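Local coordinates for metallopeptidase family protein (Thermus thermophilus, PDB 2EJQ) that is of unknown function but, as a member of the zincin-like metallopeptidase family, binds metal ions and may hydrolyse peptide bonds, at residues E8-L13 / E91-E96; P32-E37 / G42-G47; L64-A69 / E102-R107; S74-A79 / F83-E88. The protein carries 1 engineered substitution. All blocks are in the same frame, centred on the assembly; numbering follows the deposited sequence.

Contact 1: E8-L13 / E91-E96; sequences ELVERL and ETMLHE. Engineered in segment 91-96: Met93 (natural residue Leu).
Met93, an engineered residue standing where the natural chain has leucine, reaches from helix 85-105 to Val10 and Leu13, which lie one turn apart on helix 3-16. Its side chain arrives end first. The run out to the sulfur is stretched, and a nearly eclipsed bend at chi3 (-11°) turns the terminal methyl aside, so SD and CE settle on different partners. SD lies 3.9 Å from Val10 CG1 and 3.8 Å from Val10 O, touching both the branch and the helix backbone. CE ends against Leu13 CB at 3.7 Å. Val10 holds CG1 anti to its backbone N (chi1 168°), which presents this methyl to the sulfur, and the two side chains cross obliquely.

The helix bearing Met93 also carries an HExxH pattern, His95, Glu96 and His99, consistent with the metal-binding helix of zincin peptidases, although no metal is bound to it here. Helix 3-16 packs on this probable active-site helix through a buried contact of apolar side chains; the nearest CA atoms across it, those of Val10 and Met93, are 8.3 Å from each other. Val10 also reaches Val28 and Val30 of strand 27-31, and Arg12 forms a salt bridge with Glu86.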
loop_
_atom_site.group_PDB
_atom_site.type_symbol
_atom_site.label_atom_id
_atom_site.label_comp_id
_atom_site.label_asym_id
_atom_site.label_seq_id
_atom_site.Cartn_x
_atom_site.Cartn_y
_atom_site.Cartn_z
ATOM N N GLU A 8 12.976 0.188 -5.422
ATOM C CA GLU A 8 13.439 1.386 -6.108
ATOM C C GLU A 8 12.364 1.969 -7.038
ATOM O O GLU A 8 12.256 3.181 -7.196
ATOM C CB GLU A 8 14.701 1.032 -6.902
ATOM C CG GLU A 8 15.462 2.205 -7.467
ATOM C CD GLU A 8 16.808 1.782 -8.025
ATOM O OE1 GLU A 8 17.645 1.286 -7.233
ATOM O OE2 GLU A 8 17.023 1.939 -9.250
ATOM N N LEU A 9 11.581 1.100 -7.666
ATOM C CA LEU A 9 10.528 1.555 -8.564
ATOM C C LEU A 9 9.414 2.204 -7.747
ATOM O O LEU A 9 8.875 3.250 -8.127
ATOM C CB LEU A 9 9.954 0.373 -9.349
ATOM C CG LEU A 9 8.728 0.651 -10.219
ATOM C CD1 LEU A 9 9.051 1.733 -11.253
ATOM C CD2 LEU A 9 8.289 -0.642 -10.892
ATOM N N VAL A 10 9.076 1.575 -6.626
ATOM C CA VAL A 10 8.031 2.072 -5.742
ATOM C C VAL A 10 8.357 3.479 -5.235
ATOM O O VAL A 10 7.514 4.371 -5.263
ATOM C CB VAL A 10 7.849 1.136 -4.541
ATOM C CG1 VAL A 10 6.977 1.800 -3.488
ATOM C CG2 VAL A 10 7.230 -0.175 -5.002
ATOM N N GLU A 11 9.588 3.670 -4.782
ATOM C CA GLU A 11 10.020 4.958 -4.265
ATOM C C GLU A 11 10.038 6.035 -5.351
ATOM O O GLU A 11 9.700 7.200 -5.096
ATOM C CB GLU A 11 11.418 4.833 -3.667
ATOM C CG GLU A 11 11.542 3.765 -2.592
ATOM C CD GLU A 11 12.945 3.667 -2.009
ATOM O OE1 GLU A 11 13.917 3.653 -2.793
ATOM O OE2 GLU A 11 13.080 3.593 -0.767
ATOM N N ARG A 12 10.449 5.639 -6.556
ATOM C CA ARG A 12 10.547 6.568 -7.671
ATOM C C ARG A 12 9.138 7.042 -8.056
ATOM O O ARG A 12 8.927 8.232 -8.300
ATOM C CB ARG A 12 11.280 5.883 -8.844
ATOM C CG ARG A 12 11.240 6.617 -10.176
ATOM C CD ARG A 12 11.479 5.735 -11.335
ATOM N NE ARG A 12 10.390 5.812 -12.299
ATOM C CZ ARG A 12 10.079 4.853 -13.155
ATOM N NH1 ARG A 12 10.782 3.760 -13.174
ATOM N NH2 ARG A 12 9.050 4.990 -13.975
ATOM N N LEU A 13 8.177 6.119 -8.092
ATOM C CA LEU A 13 6.795 6.470 -8.412
ATOM C C LEU A 13 6.165 7.228 -7.234
ATOM O O LEU A 13 5.425 8.199 -7.432
ATOM C CB LEU A 13 5.980 5.202 -8.719
ATOM C CG LEU A 13 6.337 4.400 -9.978
ATOM C CD1 LEU A 13 5.484 3.141 -10.055
ATOM C CD2 LEU A 13 6.122 5.253 -11.212
ATOM N N GLU A 91 -0.871 2.038 -10.041
ATOM C CA GLU A 91 -2.266 1.782 -9.719
ATOM C C GLU A 91 -2.494 1.329 -8.271
ATOM O O GLU A 91 -3.380 1.829 -7.583
ATOM C CB GLU A 91 -2.803 0.742 -10.711
ATOM C CG GLU A 91 -4.278 0.411 -10.587
ATOM C CD GLU A 91 -5.166 1.645 -10.710
ATOM O OE1 GLU A 91 -4.906 2.470 -11.623
ATOM O OE2 GLU A 91 -6.117 1.784 -9.897
ATOM N N THR A 92 -1.685 0.386 -7.804
ATOM C CA THR A 92 -1.824 -0.129 -6.438
ATOM C C THR A 92 -1.559 0.953 -5.379
ATOM O O THR A 92 -2.310 1.109 -4.425
ATOM C CB THR A 92 -0.878 -1.311 -6.220
ATOM O OG1 THR A 92 -1.188 -2.341 -7.168
ATOM C CG2 THR A 92 -1.016 -1.860 -4.812
ATOM N N MET A 93 -0.496 1.718 -5.558
ATOM C CA MET A 93 -0.191 2.776 -4.616
ATOM C C MET A 93 -1.257 3.844 -4.524
ATOM O O MET A 93 -1.715 4.192 -3.444
ATOM C CB MET A 93 1.116 3.439 -5.002
ATOM C CG MET A 93 2.261 3.016 -4.143
ATOM S SD MET A 93 3.792 3.654 -4.775
ATOM C CE MET A 93 3.304 4.247 -6.354
ATOM N N LEU A 94 -1.632 4.370 -5.678
ATOM C CA LEU A 94 -2.623 5.425 -5.738
ATOM C C LEU A 94 -3.992 4.969 -5.270
ATOM O O LEU A 94 -4.775 5.768 -4.773
ATOM C CB LEU A 94 -2.708 5.990 -7.154
ATOM C CG LEU A 94 -1.400 6.633 -7.596
ATOM C CD1 LEU A 94 -1.598 7.239 -8.978
ATOM C CD2 LEU A 94 -0.973 7.700 -6.608
ATOM N N HIS A 95 -4.285 3.681 -5.423
ATOM C CA HIS A 95 -5.561 3.152 -4.973
ATOM C C HIS A 95 -5.575 3.151 -3.440
ATOM O O HIS A 95 -6.575 3.517 -2.820
ATOM C CB HIS A 95 -5.780 1.730 -5.501
ATOM C CG HIS A 95 -7.123 1.166 -5.156
ATOM N ND1 HIS A 95 -8.303 1.784 -5.517
ATOM C CD2 HIS A 95 -7.476 0.058 -4.459
ATOM C CE1 HIS A 95 -9.323 1.081 -5.054
ATOM N NE2 HIS A 95 -8.848 0.031 -4.409
ATOM N N GLU A 96 -4.466 2.747 -2.824
ATOM C CA GLU A 96 -4.408 2.748 -1.365
ATOM C C GLU A 96 -4.330 4.182 -0.851
ATOM O O GLU A 96 -4.827 4.488 0.225
ATOM C CB GLU A 96 -3.213 1.942 -0.851
ATOM C CG GLU A 96 -3.234 0.464 -1.216
ATOM C CD GLU A 96 -4.580 -0.192 -0.973
ATOM O OE1 GLU A 96 -5.261 0.174 -0.001
ATOM O OE2 GLU A 96 -4.953 -1.091 -1.752
#

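Contact 2: P32-E37 / G42-G47; sequences PEAKPE and GVWRLG
Lys35 and Arg45 are joined through their backbones: Arg45 N donates to Lys35 O at 2.8 Å, nearly straight (167°). A second bond runs the other way, from Glu37 N to Val43 O at 3.0 Å. Together they flank the single beta bridge of Pro36 with Trp44, a non-hydrogen-bonded antiparallel pair. This bridge draws together the two arms of the loop between strands 27-31 and 47-50.

A side-on salt bridge carries the charges: Arg45 NH2 (2.8 Å) and NE (3.1 Å) both grip Glu37 OE2, which sits at the guanidinium edge near its plane. Carboxylate and guanidinium planes are 54° apart; NH2 meets OE2 nearly along its C-O bond, NE from well above the carboxylate, both on the same face. Arg45 also runs alongside Lys35, its NH1 3.6 Å from Lys35 NZ; Glu48, the salt-bridge partner of Lys35, probably eases this closeness of like charges.

Apolar contacts gather on the benzo ring of Trp44, where CZ3 meets Ala34 CB and Pro36 CD, each at 3.7 Å. Trp44 CG, anti to the carbonyl carbon (chi1 -58°), brings the benzo ring back to the Lys35-Pro36 backbone although its CB points away. Beyond lie Glu77 and Val78 of helix 72-78.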
loop_
_atom_site.group_PDB
_atom_site.type_symbol
_atom_site.label_atom_id
_atom_site.label_comp_id
_atom_site.label_asym_id
_atom_site.label_seq_id
_atom_site.Cartn_x
_atom_site.Cartn_y
_atom_site.Cartn_z
ATOM N N PRO A 32 8.643 -8.388 1.031
ATOM C CA PRO A 32 9.003 -9.416 0.048
ATOM C C PRO A 32 7.945 -10.506 -0.083
ATOM O O PRO A 32 7.820 -11.148 -1.130
ATOM C CB PRO A 32 10.302 -10.002 0.606
ATOM C CG PRO A 32 10.795 -8.963 1.609
ATOM C CD PRO A 32 9.509 -8.488 2.219
ATOM N N GLU A 33 7.186 -10.722 0.983
ATOM C CA GLU A 33 6.192 -11.782 0.975
ATOM C C GLU A 33 4.956 -11.500 0.133
ATOM O O GLU A 33 4.669 -10.352 -0.229
ATOM C CB GLU A 33 5.754 -12.122 2.405
ATOM C CG GLU A 33 6.878 -12.515 3.356
ATOM C CD GLU A 33 7.667 -11.313 3.864
ATOM O OE1 GLU A 33 7.080 -10.211 3.967
ATOM O OE2 GLU A 33 8.866 -11.473 4.177
ATOM N N ALA A 34 4.233 -12.577 -0.175
ATOM C CA ALA A 34 2.998 -12.505 -0.946
ATOM C C ALA A 34 1.858 -12.536 0.057
ATOM O O ALA A 34 2.044 -12.959 1.194
ATOM C CB ALA A 34 2.889 -13.698 -1.875
ATOM N N LYS A 35 0.679 -12.089 -0.349
ATOM C CA LYS A 35 -0.445 -12.127 0.557
ATOM C C LYS A 35 -1.705 -12.522 -0.180
ATOM O O LYS A 35 -2.262 -11.740 -0.957
ATOM C CB LYS A 35 -0.651 -10.778 1.250
ATOM C CG LYS A 35 -1.813 -10.781 2.240
ATOM C CD LYS A 35 -1.796 -9.562 3.156
ATOM C CE LYS A 35 -2.942 -9.628 4.175
ATOM N NZ LYS A 35 -2.927 -8.496 5.153
ATOM N N PRO A 36 -2.160 -13.764 0.035
ATOM C CA PRO A 36 -3.385 -14.216 -0.640
ATOM C C PRO A 36 -4.568 -13.421 -0.106
ATOM O O PRO A 36 -4.493 -12.870 0.989
ATOM C CB PRO A 36 -3.518 -15.697 -0.265
ATOM C CG PRO A 36 -2.368 -16.011 0.632
ATOM C CD PRO A 36 -1.539 -14.796 0.883
ATOM N N GLU A 37 -5.644 -13.321 -0.876
ATOM C CA GLU A 37 -6.825 -12.624 -0.372
ATOM C C GLU A 37 -7.513 -13.750 0.388
ATOM O O GLU A 37 -7.919 -14.737 -0.220
ATOM C CB GLU A 37 -7.733 -12.179 -1.506
ATOM C CG GLU A 37 -8.743 -11.113 -1.110
ATOM C CD GLU A 37 -8.203 -9.712 -1.311
ATOM O OE1 GLU A 37 -7.742 -9.418 -2.434
ATOM O OE2 GLU A 37 -8.240 -8.904 -0.360
ATOM N N GLY A 42 -6.748 -17.819 -5.469
ATOM C CA GLY A 42 -6.342 -17.645 -6.852
ATOM C C GLY A 42 -6.122 -16.151 -7.028
ATOM O O GLY A 42 -5.646 -15.675 -8.065
ATOM N N VAL A 43 -6.484 -15.410 -5.983
ATOM C CA VAL A 43 -6.375 -13.955 -5.968
ATOM C C VAL A 43 -5.372 -13.477 -4.929
ATOM O O VAL A 43 -5.400 -13.901 -3.772
ATOM C CB VAL A 43 -7.756 -13.300 -5.683
ATOM C CG1 VAL A 43 -7.609 -11.793 -5.521
ATOM C CG2 VAL A 43 -8.721 -13.612 -6.816
ATOM N N TRP A 44 -4.485 -12.590 -5.355
ATOM C CA TRP A 44 -3.464 -12.057 -4.471
ATOM C C TRP A 44 -3.652 -10.576 -4.230
ATOM O O TRP A 44 -4.041 -9.838 -5.132
ATOM C CB TRP A 44 -2.080 -12.289 -5.067
ATOM C CG TRP A 44 -1.805 -13.721 -5.316
ATOM C CD1 TRP A 44 -2.094 -14.432 -6.444
ATOM C CD2 TRP A 44 -1.224 -14.645 -4.393
ATOM N NE1 TRP A 44 -1.725 -15.745 -6.280
ATOM C CE2 TRP A 44 -1.188 -15.903 -5.030
ATOM C CE3 TRP A 44 -0.731 -14.529 -3.088
ATOM C CZ2 TRP A 44 -0.680 -17.041 -4.406
ATOM C CZ3 TRP A 44 -0.223 -15.662 -2.467
ATOM C CH2 TRP A 44 -0.200 -16.904 -3.129
ATOM N N ARG A 45 -3.379 -10.149 -3.003
ATOM C CA ARG A 45 -3.482 -8.745 -2.640
ATOM C C ARG A 45 -2.140 -8.074 -2.943
ATOM O O ARG A 45 -1.134 -8.406 -2.323
ATOM C CB ARG A 45 -3.795 -8.615 -1.148
ATOM C CG ARG A 45 -4.000 -7.180 -0.698
ATOM C CD ARG A 45 -4.445 -7.103 0.756
ATOM N NE ARG A 45 -5.828 -7.532 0.948
ATOM C CZ ARG A 45 -6.416 -7.621 2.136
ATOM N NH1 ARG A 45 -5.736 -7.313 3.235
ATOM N NH2 ARG A 45 -7.678 -8.011 2.230
ATOM N N LEU A 46 -2.123 -7.146 -3.900
ATOM C CA LEU A 46 -0.885 -6.436 -4.250
ATOM C C LEU A 46 -0.468 -5.400 -3.190
ATOM O O LEU A 46 0.715 -5.105 -3.024
ATOM C CB LEU A 46 -1.034 -5.742 -5.612
ATOM C CG LEU A 46 -1.417 -6.635 -6.796
ATOM C CD1 LEU A 46 -1.414 -5.822 -8.097
ATOM C CD2 LEU A 46 -0.447 -7.808 -6.888
ATOM N N GLY A 47 -1.449 -4.844 -2.488
ATOM C CA GLY A 47 -1.165 -3.862 -1.457
ATOM C C GLY A 47 -2.371 -3.581 -0.574
ATOM O O GLY A 47 -3.448 -4.140 -0.777
#

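Contact 3: L64-A69 / E102-R107; sequences LGRHIA and ESLAGR
Arg66 NH1 donates to Ser103 OG at 2.8 Å, the one hydrogen bond that joins these segments. It is somewhat bent (146°), and the hydroxyl lies near the guanidinium edge, tilted from its plane. Leu104 CD2 lies over one face of the same group, 4.0 Å from Arg66 NE. Arg107, poorly ordered, approaches last, with its CD 4.1 Å from Arg66 NH2. The two guanidinium planes stand 81° apart, and the Leu104 methyl rests on a face of each.

Glu62, in a salt bridge with Arg66 NH2, and Tyr49 OH, bonded to Arg66 NH1, complete the first shell; behind it, Asp51 is the stronger partner of Ser103 OG. The Arg66 chain is extended from CG to NE, which carries the group from just beside strand 67-71 across to the C-terminal end of helix 85-105; a turn at chi4 (-80°) then swings the guanidinium out of line.

A methionine in place of Arg66 would probably cost Glu62 its salt bridge, leaving it the long, weak pairing with Arg107, and remove the donor to Ser103 OG, which would keep Asp51. Because that hydroxyl accepts from arginine, its own proton is probably given to Asp51 OD2. The buried positive charge is likely to be balanced by nearby acidic residues, which would also temper the like charge of Arg107, its NH1 4.2 Å from Arg66 NH2.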
loop_
_atom_site.group_PDB
_atom_site.type_symbol
_atom_site.label_atom_id
_atom_site.label_comp_id
_atom_site.label_asym_id
_atom_site.label_seq_id
_atom_site.Cartn_x
_atom_site.Cartn_y
_atom_site.Cartn_z
ATOM N N LEU A 64 0.921 4.724 15.798
ATOM C CA LEU A 64 1.361 3.651 14.899
ATOM C C LEU A 64 1.546 4.231 13.502
ATOM O O LEU A 64 2.321 3.711 12.701
ATOM C CB LEU A 64 0.319 2.530 14.837
ATOM C CG LEU A 64 0.172 1.650 16.075
ATOM C CD1 LEU A 64 -0.911 0.605 15.851
ATOM C CD2 LEU A 64 1.496 0.982 16.369
ATOM N N GLY A 65 0.833 5.317 13.223
ATOM C CA GLY A 65 0.932 5.954 11.924
ATOM C C GLY A 65 0.050 5.281 10.892
ATOM O O GLY A 65 -0.561 4.245 11.153
ATOM N N ARG A 66 -0.028 5.891 9.716
ATOM C CA ARG A 66 -0.821 5.354 8.626
ATOM C C ARG A 66 0.140 4.977 7.514
ATOM O O ARG A 66 1.034 5.752 7.152
ATOM C CB ARG A 66 -1.836 6.394 8.166
ATOM C CG ARG A 66 -2.927 6.597 9.198
ATOM C CD ARG A 66 -3.649 7.908 9.003
ATOM N NE ARG A 66 -4.730 8.063 9.965
ATOM C CZ ARG A 66 -5.927 7.496 9.852
ATOM N NH1 ARG A 66 -6.216 6.729 8.809
ATOM N NH2 ARG A 66 -6.842 7.694 10.795
ATOM N N HIS A 67 -0.043 3.777 6.980
ATOM C CA HIS A 67 0.848 3.265 5.951
ATOM C C HIS A 67 0.155 2.570 4.796
ATOM O O HIS A 67 -0.962 2.067 4.923
ATOM C CB HIS A 67 1.814 2.241 6.572
ATOM C CG HIS A 67 2.402 2.681 7.876
ATOM N ND1 HIS A 67 3.500 3.515 7.946
ATOM C CD2 HIS A 67 2.011 2.459 9.148
ATOM C CE1 HIS A 67 3.755 3.788 9.211
ATOM N NE2 HIS A 67 2.869 3.165 9.966
ATOM N N ILE A 68 0.859 2.541 3.671
ATOM C CA ILE A 68 0.415 1.814 2.498
ATOM C C ILE A 68 1.429 0.652 2.457
ATOM O O ILE A 68 2.637 0.875 2.566
ATOM C CB ILE A 68 0.557 2.644 1.206
ATOM C CG1 ILE A 68 -0.431 3.817 1.247
ATOM C CG2 ILE A 68 0.327 1.734 -0.018
ATOM C CD1 ILE A 68 -0.338 4.760 0.049
ATOM N N ALA A 69 0.955 -0.579 2.353
ATOM C CA ALA A 69 1.865 -1.713 2.276
ATOM C C ALA A 69 1.782 -2.321 0.883
ATOM O O ALA A 69 0.700 -2.401 0.305
ATOM C CB ALA A 69 1.492 -2.753 3.317
ATOM N N GLU A 102 -9.811 8.865 2.175
ATOM C CA GLU A 102 -11.159 8.577 2.645
ATOM C C GLU A 102 -11.184 8.293 4.139
ATOM O O GLU A 102 -12.161 8.594 4.810
ATOM C CB GLU A 102 -11.747 7.399 1.875
ATOM C CG GLU A 102 -11.826 7.639 0.387
ATOM C CD GLU A 102 -12.394 6.453 -0.366
ATOM O OE1 GLU A 102 -12.141 5.305 0.055
ATOM O OE2 GLU A 102 -13.080 6.668 -1.386
ATOM N N SER A 103 -10.101 7.725 4.656
ATOM C CA SER A 103 -10.000 7.424 6.080
ATOM C C SER A 103 -9.825 8.709 6.903
ATOM O O SER A 103 -10.313 8.801 8.025
ATOM C CB SER A 103 -8.823 6.483 6.336
ATOM O OG SER A 103 -8.710 6.170 7.717
ATOM N N LEU A 104 -9.121 9.696 6.351
ATOM C CA LEU A 104 -8.914 10.957 7.053
ATOM C C LEU A 104 -10.195 11.769 7.080
ATOM O O LEU A 104 -10.565 12.323 8.111
ATOM C CB LEU A 104 -7.820 11.788 6.381
ATOM C CG LEU A 104 -6.371 11.383 6.622
ATOM C CD1 LEU A 104 -5.463 12.431 6.006
ATOM C CD2 LEU A 104 -6.099 11.279 8.111
ATOM N N ALA A 105 -10.862 11.847 5.933
ATOM C CA ALA A 105 -12.112 12.588 5.824
ATOM C C ALA A 105 -13.142 12.009 6.788
ATOM O O ALA A 105 -14.043 12.713 7.247
ATOM C CB ALA A 105 -12.636 12.519 4.400
ATOM N N GLY A 106 -12.992 10.725 7.102
ATOM C CA GLY A 106 -13.917 10.062 8.002
ATOM C C GLY A 106 -13.654 10.201 9.498
ATOM O O GLY A 106 -14.304 9.530 10.294
ATOM N N ARG A 107 -12.704 11.054 9.880
ATOM C CA ARG A 107 -12.365 11.279 11.290
ATOM C C ARG A 107 -12.304 12.804 11.485
ATOM O O ARG A 107 -12.066 13.321 12.589
ATOM C CB ARG A 107 -10.986 10.680 11.610
ATOM C CG ARG A 107 -9.843 11.568 11.168
ATOM C CD ARG A 107 -8.543 11.304 11.879
ATOM N NE ARG A 107 -7.545 12.268 11.424
ATOM C CZ ARG A 107 -6.270 12.243 11.794
ATOM N NH1 ARG A 107 -5.845 11.301 12.624
ATOM N NH2 ARG A 107 -5.417 13.152 11.337
#

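Contact 4: S74-A79 / F83-E88; sequences SFLEVA and FDWEAE
With chi1 at -171°, the Phe83 ring is carried opposite the backbone N and lies against Ala79. Phe75 instead has CG beside its backbone N (chi1 -79°), sending its ring from helix 72-78 toward the start of helix 85-105. The Ala79 methyl makes a CH-pi contact over the Phe83 face: CB is 3.6 Å from the ring centroid and 18° off the normal. Phe75 comes from another side, placing CD2 near the plane of the Phe83 ring, 3.9 Å from Phe83 CZ, with the two side chains crossing at about a right angle. Val78 CG2 adds a contact with Phe83 CE1.

Trp85 extends the cluster. One face of its indole is covered by Phe83 CD2, while Leu76 CD2 touches its edge, 4.0 Å from Trp85 CH2. Phe75 CB packs on Trp85 CZ3 at 3.7 Å, and Glu88 CB meets the edge of the Phe75 ring. A serine in place of Phe83 would probably open a gap between the Ala79 methyl and the face of Trp85 and strip Phe75 CD2 and Val78 CG2 of a partner.

Asp84 sits at the N-cap of helix 85-105, its OD1 accepting from Ala87 N at 3.0 Å. Leu76 and Ala79 belong to a magnesium site of this protein, with no ion bound here; having no polar side-chain atoms, they presumably serve through backbone oxygens. The aromatic cluster packs where the chain turns from helix 72-78 through a short loop into the long helix of this zincin-like fold.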
loop_
_atom_site.group_PDB
_atom_site.type_symbol
_atom_site.label_atom_id
_atom_site.label_comp_id
_atom_site.label_asym_id
_atom_site.label_seq_id
_atom_site.Cartn_x
_atom_site.Cartn_y
_atom_site.Cartn_z
ATOM N N SER A 74 3.140 -10.953 -3.986
ATOM C CA SER A 74 1.848 -11.001 -4.656
ATOM C C SER A 74 1.998 -10.577 -6.109
ATOM O O SER A 74 1.342 -11.136 -6.981
ATOM C CB SER A 74 0.838 -10.096 -3.956
ATOM O OG SER A 74 0.504 -10.606 -2.687
ATOM N N PHE A 75 2.853 -9.584 -6.361
ATOM C CA PHE A 75 3.107 -9.105 -7.720
ATOM C C PHE A 75 3.718 -10.227 -8.572
ATOM O O PHE A 75 3.351 -10.412 -9.734
ATOM C CB PHE A 75 4.073 -7.903 -7.717
ATOM C CG PHE A 75 3.424 -6.576 -7.361
ATOM C CD1 PHE A 75 3.140 -6.255 -6.036
ATOM C CD2 PHE A 75 3.114 -5.642 -8.358
ATOM C CE1 PHE A 75 2.562 -5.035 -5.704
ATOM C CE2 PHE A 75 2.531 -4.409 -8.032
ATOM C CZ PHE A 75 2.256 -4.106 -6.707
ATOM N N LEU A 76 4.671 -10.954 -7.991
ATOM C CA LEU A 76 5.332 -12.051 -8.685
ATOM C C LEU A 76 4.329 -13.131 -9.053
ATOM O O LEU A 76 4.311 -13.603 -10.188
ATOM C CB LEU A 76 6.444 -12.653 -7.812
ATOM C CG LEU A 76 7.737 -11.844 -7.778
ATOM C CD1 LEU A 76 8.729 -12.469 -6.816
ATOM C CD2 LEU A 76 8.316 -11.790 -9.175
ATOM N N GLU A 77 3.485 -13.507 -8.096
ATOM C CA GLU A 77 2.483 -14.535 -8.337
ATOM C C GLU A 77 1.592 -14.187 -9.528
ATOM O O GLU A 77 1.332 -15.030 -10.382
ATOM C CB GLU A 77 1.610 -14.740 -7.093
ATOM C CG GLU A 77 2.315 -15.393 -5.898
ATOM C CD GLU A 77 2.725 -16.840 -6.150
ATOM O OE1 GLU A 77 2.190 -17.457 -7.094
ATOM O OE2 GLU A 77 3.574 -17.366 -5.392
ATOM N N VAL A 78 1.129 -12.942 -9.583
ATOM C CA VAL A 78 0.255 -12.507 -10.662
ATOM C C VAL A 78 0.986 -12.168 -11.950
ATOM O O VAL A 78 0.402 -12.227 -13.030
ATOM C CB VAL A 78 -0.567 -11.257 -10.256
ATOM C CG1 VAL A 78 -1.296 -11.516 -8.957
ATOM C CG2 VAL A 78 0.347 -10.040 -10.124
ATOM N N ALA A 79 2.261 -11.821 -11.844
ATOM C CA ALA A 79 3.021 -11.429 -13.022
ATOM C C ALA A 79 3.235 -12.541 -14.026
ATOM O O ALA A 79 3.591 -13.668 -13.672
ATOM C CB ALA A 79 4.364 -10.836 -12.615
ATOM N N PHE A 83 4.158 -8.315 -18.140
ATOM C CA PHE A 83 3.700 -7.657 -16.908
ATOM C C PHE A 83 4.216 -6.221 -16.822
ATOM O O PHE A 83 5.420 -6.000 -16.815
ATOM C CB PHE A 83 4.177 -8.445 -15.682
ATOM C CG PHE A 83 3.585 -7.979 -14.386
ATOM C CD1 PHE A 83 2.227 -8.150 -14.120
ATOM C CD2 PHE A 83 4.381 -7.366 -13.427
ATOM C CE1 PHE A 83 1.667 -7.718 -12.914
ATOM C CE2 PHE A 83 3.836 -6.931 -12.221
ATOM C CZ PHE A 83 2.475 -7.109 -11.965
ATOM N N ASP A 84 3.312 -5.245 -16.769
ATOM C CA ASP A 84 3.736 -3.846 -16.691
ATOM C C ASP A 84 3.979 -3.475 -15.232
ATOM O O ASP A 84 3.052 -3.060 -14.529
ATOM C CB ASP A 84 2.657 -2.934 -17.258
ATOM C CG ASP A 84 3.179 -1.553 -17.567
ATOM O OD1 ASP A 84 4.141 -1.105 -16.890
ATOM O OD2 ASP A 84 2.622 -0.918 -18.488
ATOM N N TRP A 85 5.221 -3.620 -14.782
ATOM C CA TRP A 85 5.569 -3.328 -13.396
ATOM C C TRP A 85 5.198 -1.920 -12.965
ATOM O O TRP A 85 4.598 -1.725 -11.904
ATOM C CB TRP A 85 7.068 -3.545 -13.159
ATOM C CG TRP A 85 7.471 -4.999 -13.096
ATOM C CD1 TRP A 85 7.999 -5.759 -14.109
ATOM C CD2 TRP A 85 7.351 -5.871 -11.962
ATOM N NE1 TRP A 85 8.212 -7.050 -13.672
ATOM C CE2 TRP A 85 7.824 -7.145 -12.360
ATOM C CE3 TRP A 85 6.887 -5.699 -10.648
ATOM C CZ2 TRP A 85 7.845 -8.244 -11.490
ATOM C CZ3 TRP A 85 6.906 -6.795 -9.780
ATOM C CH2 TRP A 85 7.383 -8.051 -10.208
ATOM N N GLU A 86 5.565 -0.945 -13.788
ATOM C CA GLU A 86 5.292 0.447 -13.491
ATOM C C GLU A 86 3.797 0.733 -13.414
ATOM O O GLU A 86 3.330 1.406 -12.490
ATOM C CB GLU A 86 5.932 1.345 -14.543
ATOM C CG GLU A 86 5.616 2.822 -14.335
ATOM C CD GLU A 86 6.059 3.684 -15.498
ATOM O OE1 GLU A 86 7.226 4.126 -15.499
ATOM O OE2 GLU A 86 5.237 3.904 -16.415
ATOM N N ALA A 87 3.046 0.212 -14.375
ATOM C CA ALA A 87 1.610 0.435 -14.399
ATOM C C ALA A 87 0.936 -0.201 -13.190
ATOM O O ALA A 87 0.040 0.395 -12.599
ATOM C CB ALA A 87 1.018 -0.118 -15.675
ATOM N N GLU A 88 1.371 -1.405 -12.823
ATOM C CA GLU A 88 0.791 -2.114 -11.685
ATOM C C GLU A 88 1.109 -1.467 -10.320
ATOM O O GLU A 88 0.242 -1.385 -9.459
ATOM C CB GLU A 88 1.252 -3.573 -11.698
ATOM C CG GLU A 88 0.831 -4.362 -12.940
ATOM C CD GLU A 88 -0.613 -4.842 -12.882
ATOM O OE1 GLU A 88 -1.192 -4.863 -11.778
ATOM O OE2 GLU A 88 -1.164 -5.221 -13.938
#

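Helix 85-105 ties three of the contacts together: contact 4 lies at its start, contact 1 further along and contact 3 at its end, with the centres of contacts 3 and 4 about 25 Å apart. Contact 2, in the loop leading to strand 47-50, touches contact 4 through Ser74, their centres about 11 Å apart, and lies across the chain's centre from contact 3. Along the sequence, contacts 2 and 4 both fall between the segments of contact 1, whereas contacts 1 and 3 interleave. The long helix is thus fixed against helix 3-16, helix 72-78 and the segment leading into the central strand 67-71, with the probable metal-binding HExxH residues between its two ends.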